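Local atomic coordinates of DNA repair protein RAD7 (Saccharomyces cerevisiae, PDB entry 5ZB2), a protein that takes part in global genome nucleotide excision repair, helping to remove UV-induced and other damage from nontranscribed DNA as a component of the GGR complex, and interacts with ELC1. Residues 116-121 against 129-134; 153-158 against 172-177; 236-241 against 260-265; 294-299 against 313-318. All coordinates share one frame; numbering follows the deposited sequence.

Contact 1 of 4, residues 116-121 against 129-134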
loop_
_atom_site.group_PDB
_atom_site.type_symbol
_atom_site.label_atom_id
_atom_site.label_comp_id
_atom_site.label_asym_id
_atom_site.label_seq_id
_atom_site.Cartn_x
_atom_site.Cartn_y
_atom_site.Cartn_z
ATOM N N GLU A 116 6.773 -7.915 1.680
ATOM C CA GLU A 116 6.377 -7.177 0.485
ATOM C C GLU A 116 7.291 -5.980 0.247
ATOM O O GLU A 116 7.655 -5.689 -0.898
ATOM C CB GLU A 116 4.918 -6.736 0.610
ATOM C CG GLU A 116 4.400 -5.919 -0.559
ATOM C CD GLU A 116 2.936 -5.543 -0.399
ATOM O OE1 GLU A 116 2.169 -5.751 -1.359
ATOM O OE2 GLU A 116 2.550 -5.046 0.684
ATOM N N SER A 117 7.673 -5.275 1.315
ATOM C CA SER A 117 8.562 -4.125 1.163
ATOM C C SER A 117 9.901 -4.542 0.567
ATOM O O SER A 117 10.429 -3.870 -0.326
ATOM C CB SER A 117 8.778 -3.442 2.514
ATOM O OG SER A 117 7.552 -3.044 3.090
ATOM N N LEU A 118 10.463 -5.653 1.050
ATOM C CA LEU A 118 11.772 -6.092 0.578
ATOM C C LEU A 118 11.730 -6.484 -0.895
ATOM O O LEU A 118 12.659 -6.175 -1.650
ATOM C CB LEU A 118 12.270 -7.259 1.432
ATOM C CG LEU A 118 13.703 -7.733 1.185
ATOM C CD1 LEU A 118 14.710 -6.604 1.378
ATOM C CD2 LEU A 118 14.027 -8.911 2.098
ATOM N N LEU A 119 10.661 -7.166 -1.325
ATOM C CA LEU A 119 10.572 -7.592 -2.719
ATOM C C LEU A 119 10.252 -6.427 -3.653
ATOM O O LEU A 119 10.651 -6.447 -4.822
ATOM C CB LEU A 119 9.527 -8.700 -2.862
ATOM C CG LEU A 119 9.765 -9.949 -2.004
ATOM C CD1 LEU A 119 8.760 -11.036 -2.349
ATOM C CD2 LEU A 119 11.184 -10.480 -2.154
ATOM N N TYR A 120 9.542 -5.407 -3.168
ATOM C CA TYR A 120 9.394 -4.181 -3.950
ATOM C C TYR A 120 10.757 -3.569 -4.253
ATOM O O TYR A 120 11.036 -3.168 -5.389
ATOM C CB TYR A 120 8.521 -3.178 -3.196
ATOM C CG TYR A 120 7.068 -3.146 -3.607
ATOM C CD1 TYR A 120 6.227 -4.224 -3.361
ATOM C CD2 TYR A 120 6.526 -2.015 -4.206
ATOM C CE1 TYR A 120 4.890 -4.184 -3.721
ATOM C CE2 TYR A 120 5.193 -1.964 -4.568
ATOM C CZ TYR A 120 4.379 -3.049 -4.323
ATOM O OH TYR A 120 3.053 -2.996 -4.683
ATOM N N ILE A 121 11.621 -3.484 -3.238
ATOM C CA ILE A 121 12.953 -2.910 -3.422
ATOM C C ILE A 121 13.726 -3.687 -4.481
ATOM O O ILE A 121 14.331 -3.105 -5.387
ATOM C CB ILE A 121 13.703 -2.878 -2.079
ATOM C CG1 ILE A 121 13.081 -1.822 -1.169
ATOM C CG2 ILE A 121 15.197 -2.600 -2.277
ATOM C CD1 ILE A 121 13.538 -1.899 0.262
ATOM N N LYS A 129 22.311 -1.970 -6.724
ATOM C CA LYS A 129 23.450 -2.865 -6.562
ATOM C C LYS A 129 23.997 -2.894 -5.141
ATOM O O LYS A 129 24.843 -3.747 -4.848
ATOM C CB LYS A 129 24.586 -2.474 -7.522
ATOM C CG LYS A 129 25.145 -1.083 -7.275
ATOM C CD LYS A 129 26.158 -0.680 -8.335
ATOM C CE LYS A 129 26.715 0.712 -8.052
ATOM N NZ LYS A 129 27.757 1.118 -9.037
ATOM N N SER A 130 23.543 -2.007 -4.256
ATOM C CA SER A 130 24.036 -1.933 -2.885
ATOM C C SER A 130 22.868 -1.717 -1.932
ATOM O O SER A 130 22.093 -0.771 -2.104
ATOM C CB SER A 130 25.048 -0.794 -2.733
ATOM O OG SER A 130 25.314 -0.525 -1.370
ATOM N N LEU A 131 22.753 -2.583 -0.925
ATOM C CA LEU A 131 21.691 -2.472 0.072
ATOM C C LEU A 131 22.280 -2.681 1.459
ATOM O O LEU A 131 22.927 -3.703 1.713
ATOM C CB LEU A 131 20.573 -3.487 -0.193
ATOM C CG LEU A 131 19.292 -3.325 0.637
ATOM C CD1 LEU A 131 18.618 -1.983 0.373
ATOM C CD2 LEU A 131 18.319 -4.464 0.366
ATOM N N ASN A 132 22.047 -1.713 2.349
ATOM C CA ASN A 132 22.474 -1.774 3.743
ATOM C C ASN A 132 21.236 -1.679 4.625
ATOM O O ASN A 132 20.503 -0.686 4.564
ATOM C CB ASN A 132 23.458 -0.645 4.057
ATOM C CG ASN A 132 24.078 -0.758 5.443
ATOM O OD1 ASN A 132 23.466 -1.274 6.380
ATOM N ND2 ASN A 132 25.304 -0.265 5.579
ATOM N N LEU A 133 20.996 -2.711 5.434
ATOM C CA LEU A 133 19.822 -2.782 6.295
ATOM C C LEU A 133 20.254 -3.026 7.733
ATOM O O LEU A 133 21.023 -3.955 8.005
ATOM C CB LEU A 133 18.871 -3.897 5.846
ATOM C CG LEU A 133 18.366 -3.867 4.402
ATOM C CD1 LEU A 133 17.520 -5.102 4.120
ATOM C CD2 LEU A 133 17.574 -2.603 4.112
ATOM N N ASP A 134 19.729 -2.213 8.645
ATOM C CA ASP A 134 20.023 -2.339 10.066
ATOM C C ASP A 134 18.714 -2.486 10.839
ATOM O O ASP A 134 17.955 -1.526 10.979
ATOM C CB ASP A 134 20.795 -1.117 10.564
ATOM C CG ASP A 134 21.117 -1.195 12.043
ATOM O OD1 ASP A 134 20.978 -2.290 12.627
ATOM O OD2 ASP A 134 21.508 -0.160 12.623
#
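Leu118 spans the gap between helix 115-124 and strand 130-134, where it meets Leu131 and Leu133. Its CB does not aim straight at the strand and is still 6.3 Å from Leu133 CD1. With CG anti to the backbone N (chi1 -173°) the chain swings across, bringing CG to 5.5 Å from that same methyl. The branch then divides the work. CD1 sits over the place where the two strand leucines meet, 4.2 Å from Leu133 CD1 and 4.3 Å from Leu131 CD2, whereas Leu118 CD2 stays back, 5.5 Å from its nearest strand methyl, Leu133 CD1. Elsewhere the side chain packs on Trp144 and Phe147 of the next helix, 141-150.

Helix and strand run nearly antiparallel, their axes 12.2 Å apart, as in the beta-alpha solenoid of leucine-rich repeats: strands line the inner face of the curve, helices the outer one, and leucines fill the layer between. Branched aliphatic residues suit that layer, because their methyls bridge a wide spacing without bringing in polar atoms to be satisfied.

One turn after Leu118, Ile121 points its CB directly at the strand, and its CG2 approaches Leu131 CD1 at 4.4 Å, so Leu131 touches both helix residues through different methyls. Ser130 and Asn132 direct their side chains away from this layer; the hydroxyl of Ser130 bonds to Glu157 and the amide oxygen of Asn132 to Gln108, both from neighbouring strands.

Contact 2 of 4, residues 153-158 against 172-177; sequences GRLEEF and SNLLIN
Leu174, on helix 168-178, supplies the apolar part of this contact, giving one methyl to each of two residues that lead into or lie on strand 157-161. Its CD2 rests 3.6 Å from Phe158 CD2 and somewhat farther, 4.2 Å, from CE2, so it touches the ring's CD2-CE2 bond, approaching obliquely. Its CD1 lies 4.1 Å from Leu155 CD2, the two leucine side chains crossing at about a right angle. Rotation about CA-CB sets CG of Leu174 beside its carbonyl carbon (chi1 167°), and from there the fork offers one prong to each partner. A leucine suits this place because its two methyls diverge; the long, flat side chain of Phe158 reaches well out from the strand to the helix methyl, and its ring also stacks edge-to-face with Phe148 of helix 141-150, which covers the same core.

The polar part belongs to the helix itself. Asn177 folds its amide back so that ND2 donates to Asn173 O at 2.8 Å, with a nearly straight angle of 163°. That carbonyl is doubly gripped, since it also accepts the regular helical bond from Asn177 N, and this fixes the amide near the helix end.

Between the backbones there is only proximity: Gly153 N lies 3.7 Å from Asn177 O, too long for a bond. Gly153 has a positive phi, 78°, which glycine adopts readily.

Leu155 and Phe158 occupy leucine positions of an LxxLxL signature, the strand segment by which leucine-rich repeats are recognised, here backed by its convex-side helix.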
loop_
_atom_site.group_PDB
_atom_site.type_symbol
_atom_site.label_atom_id
_atom_site.label_comp_id
_atom_site.label_asym_id
_atom_site.label_seq_id
_atom_site.Cartn_x
_atom_site.Cartn_y
_atom_site.Cartn_z
ATOM N N GLY A 153 23.337 -12.035 -9.171
ATOM C CA GLY A 153 24.175 -11.392 -10.160
ATOM C C GLY A 153 24.136 -9.880 -10.163
ATOM O O GLY A 153 24.913 -9.263 -10.903
ATOM N N ARG A 154 23.266 -9.259 -9.366
ATOM C CA ARG A 154 23.143 -7.807 -9.313
ATOM C C ARG A 154 23.713 -7.196 -8.043
ATOM O O ARG A 154 24.131 -6.038 -8.064
ATOM C CB ARG A 154 21.669 -7.394 -9.418
ATOM C CG ARG A 154 20.937 -7.904 -10.652
ATOM C CD ARG A 154 19.425 -7.876 -10.434
ATOM N NE ARG A 154 18.971 -6.588 -9.912
ATOM C CZ ARG A 154 17.783 -6.376 -9.354
ATOM N NH1 ARG A 154 16.910 -7.369 -9.232
ATOM N NH2 ARG A 154 17.467 -5.166 -8.911
ATOM N N LEU A 155 23.733 -7.944 -6.944
ATOM C CA LEU A 155 24.069 -7.402 -5.633
ATOM C C LEU A 155 25.584 -7.404 -5.457
ATOM O O LEU A 155 26.204 -8.465 -5.341
ATOM C CB LEU A 155 23.384 -8.220 -4.541
ATOM C CG LEU A 155 23.368 -7.639 -3.132
ATOM C CD1 LEU A 155 22.649 -6.297 -3.098
ATOM C CD2 LEU A 155 22.705 -8.629 -2.189
ATOM N N GLU A 156 26.179 -6.210 -5.435
ATOM C CA GLU A 156 27.611 -6.056 -5.217
ATOM C C GLU A 156 27.964 -5.696 -3.780
ATOM O O GLU A 156 29.117 -5.892 -3.376
ATOM C CB GLU A 156 28.173 -4.973 -6.149
ATOM C CG GLU A 156 28.025 -5.295 -7.628
ATOM C CD GLU A 156 28.310 -4.103 -8.525
ATOM O OE1 GLU A 156 27.933 -4.154 -9.714
ATOM O OE2 GLU A 156 28.899 -3.113 -8.044
ATOM N N GLU A 157 27.013 -5.181 -3.005
ATOM C CA GLU A 157 27.275 -4.722 -1.646
ATOM C C GLU A 157 26.074 -5.057 -0.778
ATOM O O GLU A 157 24.950 -4.647 -1.085
ATOM C CB GLU A 157 27.558 -3.216 -1.623
ATOM C CG GLU A 157 27.850 -2.662 -0.249
ATOM C CD GLU A 157 28.453 -1.271 -0.300
ATOM O OE1 GLU A 157 27.836 -0.376 -0.917
ATOM O OE2 GLU A 157 29.548 -1.075 0.268
ATOM N N PHE A 158 26.305 -5.804 0.300
ATOM C CA PHE A 158 25.235 -6.181 1.215
ATOM C C PHE A 158 25.754 -6.113 2.642
ATOM O O PHE A 158 26.725 -6.796 2.986
ATOM C CB PHE A 158 24.702 -7.583 0.901
ATOM C CG PHE A 158 23.497 -7.969 1.715
ATOM C CD1 PHE A 158 22.269 -7.363 1.490
ATOM C CD2 PHE A 158 23.591 -8.933 2.705
ATOM C CE1 PHE A 158 21.158 -7.709 2.237
ATOM C CE2 PHE A 158 22.479 -9.286 3.458
ATOM C CZ PHE A 158 21.262 -8.673 3.219
ATOM N N SER A 172 24.022 -18.745 3.503
ATOM C CA SER A 172 24.336 -19.633 2.387
ATOM C C SER A 172 23.640 -19.183 1.108
ATOM O O SER A 172 24.248 -19.178 0.032
ATOM C CB SER A 172 23.942 -21.070 2.729
ATOM O OG SER A 172 24.743 -21.581 3.776
ATOM N N ASN A 173 22.364 -18.794 1.204
ATOM C CA ASN A 173 21.646 -18.348 0.014
ATOM C C ASN A 173 22.195 -17.026 -0.511
ATOM O O ASN A 173 22.168 -16.786 -1.722
ATOM C CB ASN A 173 20.152 -18.224 0.311
ATOM C CG ASN A 173 19.515 -19.555 0.656
ATOM O OD1 ASN A 173 18.831 -19.684 1.670
ATOM N ND2 ASN A 173 19.735 -20.555 -0.191
ATOM N N LEU A 174 22.686 -16.157 0.373
ATOM C CA LEU A 174 23.368 -14.952 -0.086
ATOM C C LEU A 174 24.612 -15.311 -0.888
ATOM O O LEU A 174 24.840 -14.782 -1.982
ATOM C CB LEU A 174 23.747 -14.069 1.102
ATOM C CG LEU A 174 24.727 -12.935 0.783
ATOM C CD1 LEU A 174 24.136 -11.996 -0.255
ATOM C CD2 LEU A 174 25.116 -12.167 2.039
ATOM N N LEU A 175 25.437 -16.207 -0.345
ATOM C CA LEU A 175 26.696 -16.545 -0.994
ATOM C C LEU A 175 26.461 -17.351 -2.264
ATOM O O LEU A 175 27.092 -17.093 -3.293
ATOM C CB LEU A 175 27.587 -17.316 -0.024
ATOM C CG LEU A 175 28.011 -16.534 1.218
ATOM C CD1 LEU A 175 28.786 -17.425 2.174
ATOM C CD2 LEU A 175 28.830 -15.314 0.831
ATOM N N ILE A 176 25.551 -18.325 -2.212
ATOM C CA ILE A 176 25.247 -19.123 -3.393
ATOM C C ILE A 176 24.754 -18.234 -4.530
ATOM O O ILE A 176 25.169 -18.397 -5.681
ATOM C CB ILE A 176 24.226 -20.222 -3.040
ATOM C CG1 ILE A 176 24.885 -21.272 -2.142
ATOM C CG2 ILE A 176 23.672 -20.877 -4.305
ATOM C CD1 ILE A 176 23.938 -22.340 -1.620
ATOM N N ASN A 177 23.874 -17.276 -4.230
ATOM C CA ASN A 177 23.257 -16.475 -5.284
ATOM C C ASN A 177 24.067 -15.244 -5.676
ATOM O O ASN A 177 23.971 -14.798 -6.825
ATOM C CB ASN A 177 21.854 -16.035 -4.860
ATOM C CG ASN A 177 20.851 -17.169 -4.912
ATOM O OD1 ASN A 177 20.350 -17.515 -5.981
ATOM N ND2 ASN A 177 20.554 -17.756 -3.756
#

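Contact 3 of 4, residues 236-241 against 260-265; sequences RTLRKL and AFIPEK
Arg236 and Ile262 bring the two backbones together, their CA atoms 5.8 Å apart. On one side the chain turns at Arg236 and Thr237, is extended at Leu238, bends again at Arg239 and enters strand 240-244; on the other, helix 251-261 has just finished, and Ile262 is the first residue to leave helical geometry, with an extended psi of 126°. The main chains come near without bonding: Arg236 N stands 3.8 Å from Phe261 O.

Pro263 fits against this approach. Its CB points toward the other segment, and the ring lays CG 3.8 Å and CD 4.0 Å from Arg236 O, with CD also 4.1 Å from Arg236 CA. A proline is at home just beyond a helix end, where its lack of an N-H costs no helical bond, and its compact ring offers only carbon to the neighbouring backbone.

The apolar link lies deeper. Ile262 sets out obliquely, but its second torsion (chi2 -67°) bends the chain so that CD1 comes to 4.4 Å from Leu238 CD2, a loose touch between buried methyls. Leu238 packs also on Leu268, and Ile262 on Phe287 of helix 281-290, so both belong to a hydrophobic layer larger than this contact.

Nearer the surface, the CB of Arg236 points away from the partner segment, and its exposed position suits a charged residue; its NH2 makes a long, weak ion pair with Asp206.

Leu238 and Leu241 begin an LxxLxL pattern, in a repeat midway along the leucine-rich repeat solenoid, where the C-terminal end of an outer helix meets the turn entering a strand.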
loop_
_atom_site.group_PDB
_atom_site.type_symbol
_atom_site.label_atom_id
_atom_site.label_comp_id
_atom_site.label_asym_id
_atom_site.label_seq_id
_atom_site.Cartn_x
_atom_site.Cartn_y
_atom_site.Cartn_z
ATOM N N ARG A 236 44.470 -8.197 -1.228
ATOM C CA ARG A 236 45.130 -7.390 -2.250
ATOM C C ARG A 236 44.376 -6.091 -2.521
ATOM O O ARG A 236 44.995 -5.032 -2.680
ATOM C CB ARG A 236 45.272 -8.216 -3.530
ATOM C CG ARG A 236 45.845 -7.468 -4.726
ATOM C CD ARG A 236 46.001 -8.404 -5.918
ATOM N NE ARG A 236 44.821 -9.251 -6.100
ATOM C CZ ARG A 236 43.774 -8.943 -6.862
ATOM N NH1 ARG A 236 43.739 -7.804 -7.540
ATOM N NH2 ARG A 236 42.755 -9.785 -6.948
ATOM N N THR A 237 43.042 -6.145 -2.581
ATOM C CA THR A 237 42.229 -4.986 -2.940
ATOM C C THR A 237 41.440 -4.428 -1.760
ATOM O O THR A 237 40.551 -3.591 -1.958
ATOM C CB THR A 237 41.268 -5.350 -4.075
ATOM O OG1 THR A 237 40.532 -6.526 -3.720
ATOM C CG2 THR A 237 42.030 -5.609 -5.368
ATOM N N LEU A 238 41.752 -4.853 -0.542
ATOM C CA LEU A 238 40.958 -4.480 0.622
ATOM C C LEU A 238 41.157 -3.005 0.957
ATOM O O LEU A 238 42.283 -2.564 1.207
ATOM C CB LEU A 238 41.353 -5.361 1.803
ATOM C CG LEU A 238 40.431 -5.407 3.017
ATOM C CD1 LEU A 238 39.008 -5.782 2.624
ATOM C CD2 LEU A 238 40.982 -6.409 4.019
ATOM N N ARG A 239 40.059 -2.242 0.970
ATOM C CA ARG A 239 40.091 -0.843 1.381
ATOM C C ARG A 239 39.406 -0.588 2.718
ATOM O O ARG A 239 39.615 0.479 3.308
ATOM C CB ARG A 239 39.440 0.045 0.308
ATOM C CG ARG A 239 40.041 -0.120 -1.085
ATOM C CD ARG A 239 39.619 1.009 -2.021
ATOM N NE ARG A 239 38.166 1.142 -2.122
ATOM C CZ ARG A 239 37.414 0.632 -3.095
ATOM N NH1 ARG A 239 37.959 -0.059 -4.086
ATOM N NH2 ARG A 239 36.100 0.821 -3.079
ATOM N N LYS A 240 38.604 -1.529 3.214
ATOM C CA LYS A 240 37.902 -1.366 4.484
ATOM C C LYS A 240 37.888 -2.700 5.208
ATOM O O LYS A 240 37.300 -3.668 4.713
ATOM C CB LYS A 240 36.471 -0.862 4.255
ATOM C CG LYS A 240 35.626 -0.737 5.518
ATOM C CD LYS A 240 34.237 -0.199 5.195
ATOM C CE LYS A 240 33.448 0.137 6.447
ATOM N NZ LYS A 240 32.134 0.757 6.117
ATOM N N LEU A 241 38.524 -2.752 6.378
ATOM C CA LEU A 241 38.518 -3.944 7.220
ATOM C C LEU A 241 38.017 -3.573 8.607
ATOM O O LEU A 241 38.637 -2.755 9.296
ATOM C CB LEU A 241 39.914 -4.567 7.302
ATOM C CG LEU A 241 40.018 -5.830 8.161
ATOM C CD1 LEU A 241 39.167 -6.945 7.580
ATOM C CD2 LEU A 241 41.469 -6.271 8.298
ATOM N N ALA A 260 50.976 -11.061 5.840
ATOM C CA ALA A 260 51.237 -11.910 4.686
ATOM C C ALA A 260 50.583 -11.362 3.424
ATOM O O ALA A 260 51.198 -11.369 2.352
ATOM C CB ALA A 260 50.741 -13.330 4.960
ATOM N N PHE A 261 49.345 -10.871 3.528
ATOM C CA PHE A 261 48.505 -10.673 2.355
ATOM C C PHE A 261 48.079 -9.234 2.103
ATOM O O PHE A 261 47.352 -8.992 1.134
ATOM C CB PHE A 261 47.251 -11.549 2.465
ATOM C CG PHE A 261 47.549 -13.017 2.572
ATOM C CD1 PHE A 261 48.175 -13.688 1.534
ATOM C CD2 PHE A 261 47.194 -13.727 3.704
ATOM C CE1 PHE A 261 48.448 -15.041 1.630
ATOM C CE2 PHE A 261 47.463 -15.078 3.803
ATOM C CZ PHE A 261 48.088 -15.735 2.766
ATOM N N ILE A 262 48.504 -8.276 2.920
ATOM C CA ILE A 262 48.223 -6.867 2.643
ATOM C C ILE A 262 49.420 -6.295 1.892
ATOM O O ILE A 262 50.555 -6.400 2.379
ATOM C CB ILE A 262 47.948 -6.071 3.930
ATOM C CG1 ILE A 262 46.709 -6.604 4.657
ATOM C CG2 ILE A 262 47.792 -4.583 3.622
ATOM C CD1 ILE A 262 45.393 -6.381 3.918
ATOM N N PRO A 263 49.231 -5.683 0.723
ATOM C CA PRO A 263 50.382 -5.162 -0.024
ATOM C C PRO A 263 51.028 -3.980 0.678
ATOM O O PRO A 263 50.374 -3.219 1.398
ATOM C CB PRO A 263 49.776 -4.744 -1.367
ATOM C CG PRO A 263 48.351 -4.451 -1.057
ATOM C CD PRO A 263 47.959 -5.414 0.028
ATOM N N GLU A 264 52.336 -3.830 0.446
ATOM C CA GLU A 264 53.088 -2.750 1.077
ATOM C C GLU A 264 52.515 -1.393 0.695
ATOM O O GLU A 264 52.451 -0.480 1.526
ATOM C CB GLU A 264 54.565 -2.842 0.687
ATOM C CG GLU A 264 55.163 -4.231 0.853
ATOM C CD GLU A 264 56.675 -4.244 0.722
ATOM O OE1 GLU A 264 57.362 -4.328 1.763
ATOM O OE2 GLU A 264 57.177 -4.163 -0.419
ATOM N N LYS A 265 52.105 -1.238 -0.565
ATOM C CA LYS A 265 51.323 -0.082 -0.996
ATOM C C LYS A 265 49.879 -0.365 -0.598
ATOM O O LYS A 265 49.043 -0.786 -1.400
ATOM C CB LYS A 265 51.465 0.153 -2.495
ATOM C CG LYS A 265 52.889 0.063 -3.020
ATOM C CD LYS A 265 53.802 1.077 -2.356
ATOM C CE LYS A 265 55.226 0.957 -2.873
ATOM N NZ LYS A 265 56.145 1.911 -2.197
#

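Contact 4 of 4, residues 294-299 against 313-318; sequences NNLIEC and IELLLN
Leu315 and its partners Leu296 and Cys299 form a buried apolar contact that ties helix 309-320 to the turn and strand leading through 298-300. Both methyls of Leu315 are used. CD1 approaches Leu296 CD2 at 3.7 Å, with the two side chains at about a right angle, while CD2 sits 4.0 Å from Cys299 SG. A near-trans first torsion (chi1 172°) carries the two methyls of Leu315 to the strand side.

Cysteine suits the strand position because its thiol is small and only mildly polar, and it tolerates an aliphatic neighbour; its CB points toward the helix and its sulfur meets the methyl. Leu296, at the turn, is also packed against Leu324 and Ala320, and its backbone O accepts from the hydroxyl of Ser323.

Toward the surface the character changes. Asn318 turns its amide back along the helix, and ND2 donates to Glu314 O at 2.7 Å with an N-H...O angle of 160°, meeting a lone pair in the carbonyl plane. A weak bond of 3.1 Å from the same ND2 to Glu314 OE1 adds to the hold, so one nitrogen serves a backbone and a side-chain acceptor.

Leu296 and Cys299 take the first two apolar places of an LxxLxL-like strand segment, and a helix packed on it through a leucine is the build of a leucine-rich repeat of the beta-alpha kind.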
loop_
_atom_site.group_PDB
_atom_site.type_symbol
_atom_site.label_atom_id
_atom_site.label_comp_id
_atom_site.label_asym_id
_atom_site.label_seq_id
_atom_site.Cartn_x
_atom_site.Cartn_y
_atom_site.Cartn_z
ATOM N N ASN A 294 49.160 5.292 3.444
ATOM C CA ASN A 294 49.008 6.676 3.009
ATOM C C ASN A 294 47.564 7.061 2.722
ATOM O O ASN A 294 47.303 8.239 2.454
ATOM C CB ASN A 294 49.849 6.925 1.753
ATOM C CG ASN A 294 51.337 6.814 2.014
ATOM O OD1 ASN A 294 51.819 7.161 3.093
ATOM N ND2 ASN A 294 52.076 6.333 1.021
ATOM N N ASN A 295 46.626 6.114 2.766
ATOM C CA ASN A 295 45.229 6.388 2.451
ATOM C C ASN A 295 44.301 6.153 3.636
ATOM O O ASN A 295 43.076 6.201 3.468
ATOM C CB ASN A 295 44.781 5.530 1.264
ATOM C CG ASN A 295 45.641 5.741 0.033
ATOM O OD1 ASN A 295 46.593 4.996 -0.210
ATOM N ND2 ASN A 295 45.314 6.761 -0.751
ATOM N N LEU A 296 44.841 5.904 4.824
ATOM C CA LEU A 296 44.005 5.572 5.971
ATOM C C LEU A 296 43.272 6.818 6.459
ATOM O O LEU A 296 43.897 7.785 6.906
ATOM C CB LEU A 296 44.852 4.965 7.083
ATOM C CG LEU A 296 44.088 4.325 8.244
ATOM C CD1 LEU A 296 43.252 3.146 7.774
ATOM C CD2 LEU A 296 45.052 3.891 9.340
ATOM N N ILE A 297 41.947 6.789 6.368
ATOM C CA ILE A 297 41.106 7.913 6.753
ATOM C C ILE A 297 40.544 7.735 8.156
ATOM O O ILE A 297 40.417 8.703 8.906
ATOM C CB ILE A 297 39.972 8.090 5.717
ATOM C CG1 ILE A 297 40.548 8.429 4.339
ATOM C CG2 ILE A 297 38.969 9.151 6.159
ATOM C CD1 ILE A 297 41.341 9.724 4.283
ATOM N N GLU A 298 40.212 6.500 8.521
ATOM C CA GLU A 298 39.580 6.202 9.794
ATOM C C GLU A 298 40.242 4.977 10.398
ATOM O O GLU A 298 40.482 3.986 9.700
ATOM C CB GLU A 298 38.078 5.959 9.607
ATOM C CG GLU A 298 37.292 5.808 10.894
ATOM C CD GLU A 298 35.825 5.521 10.633
ATOM O OE1 GLU A 298 35.306 4.521 11.172
ATOM O OE2 GLU A 298 35.197 6.290 9.875
ATOM N N CYS A 299 40.538 5.048 11.694
ATOM C CA CYS A 299 41.171 3.938 12.393
ATOM C C CYS A 299 40.681 3.904 13.832
ATOM O O CYS A 299 40.652 4.942 14.499
ATOM C CB CYS A 299 42.695 4.066 12.357
ATOM S SG CYS A 299 43.551 2.688 13.140
ATOM N N ILE A 313 52.812 4.707 17.236
ATOM C CA ILE A 313 53.901 5.437 16.594
ATOM C C ILE A 313 54.174 4.860 15.211
ATOM O O ILE A 313 54.267 5.595 14.221
ATOM C CB ILE A 313 55.161 5.413 17.480
ATOM C CG1 ILE A 313 54.898 6.178 18.781
ATOM C CG2 ILE A 313 56.362 6.010 16.741
ATOM C CD1 ILE A 313 56.043 6.132 19.777
ATOM N N GLU A 314 54.309 3.535 15.122
ATOM C CA GLU A 314 54.543 2.906 13.825
ATOM C C GLU A 314 53.411 3.217 12.853
ATOM O O GLU A 314 53.648 3.404 11.654
ATOM C CB GLU A 314 54.708 1.396 13.992
ATOM C CG GLU A 314 55.980 0.967 14.723
ATOM C CD GLU A 314 57.254 1.278 13.945
ATOM O OE1 GLU A 314 57.165 1.632 12.751
ATOM O OE2 GLU A 314 58.350 1.167 14.535
ATOM N N LEU A 315 52.173 3.277 13.351
ATOM C CA LEU A 315 51.045 3.636 12.496
ATOM C C LEU A 315 51.226 5.033 11.912
ATOM O O LEU A 315 51.120 5.232 10.696
ATOM C CB LEU A 315 49.736 3.550 13.288
ATOM C CG LEU A 315 48.473 4.071 12.589
ATOM C CD1 LEU A 315 48.134 3.235 11.367
ATOM C CD2 LEU A 315 47.295 4.105 13.554
ATOM N N LEU A 316 51.502 6.018 12.770
ATOM C CA LEU A 316 51.605 7.401 12.313
ATOM C C LEU A 316 52.804 7.601 11.391
ATOM O O LEU A 316 52.696 8.283 10.365
ATOM C CB LEU A 316 51.700 8.337 13.516
ATOM C CG LEU A 316 50.520 8.294 14.489
ATOM C CD1 LEU A 316 50.879 9.017 15.769
ATOM C CD2 LEU A 316 49.274 8.901 13.864
ATOM N N LEU A 317 53.951 7.019 11.735
ATOM C CA LEU A 317 55.174 7.244 10.973
ATOM C C LEU A 317 55.216 6.491 9.648
ATOM O O LEU A 317 56.129 6.733 8.852
ATOM C CB LEU A 317 56.392 6.859 11.815
ATOM C CG LEU A 317 56.954 7.961 12.720
ATOM C CD1 LEU A 317 55.870 8.570 13.592
ATOM C CD2 LEU A 317 58.084 7.417 13.584
ATOM N N ASN A 318 54.269 5.593 9.383
ATOM C CA ASN A 318 54.259 4.813 8.149
ATOM C C ASN A 318 53.127 5.241 7.217
ATOM O O ASN A 318 52.529 4.417 6.522
ATOM C CB ASN A 318 54.175 3.319 8.457
ATOM C CG ASN A 318 55.517 2.738 8.890
ATOM O OD1 ASN A 318 56.301 2.275 8.063
ATOM N ND2 ASN A 318 55.786 2.767 10.191
#

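In the fold
The four contacts recur along the leucine-rich repeat solenoid that makes up most of this C-terminal part of RAD7, each fastening an outer helix, or the chain just past its end, to an inner strand or the turn entering it. Contacts 1 and 2 adjoin through their strands. Contact 4, its centre about 35 Å from that of contact 1, stands on the other side of the chain's centre. Contacts 1, 2 and 4 are buried; contact 3 is only partly so, with proline and main chain doing much of the touching. Contact 1 is aliphatic, contact 2 brings in an aromatic ring and contact 4 a thiol, the last two each with an asparagine bonded back into its own helix.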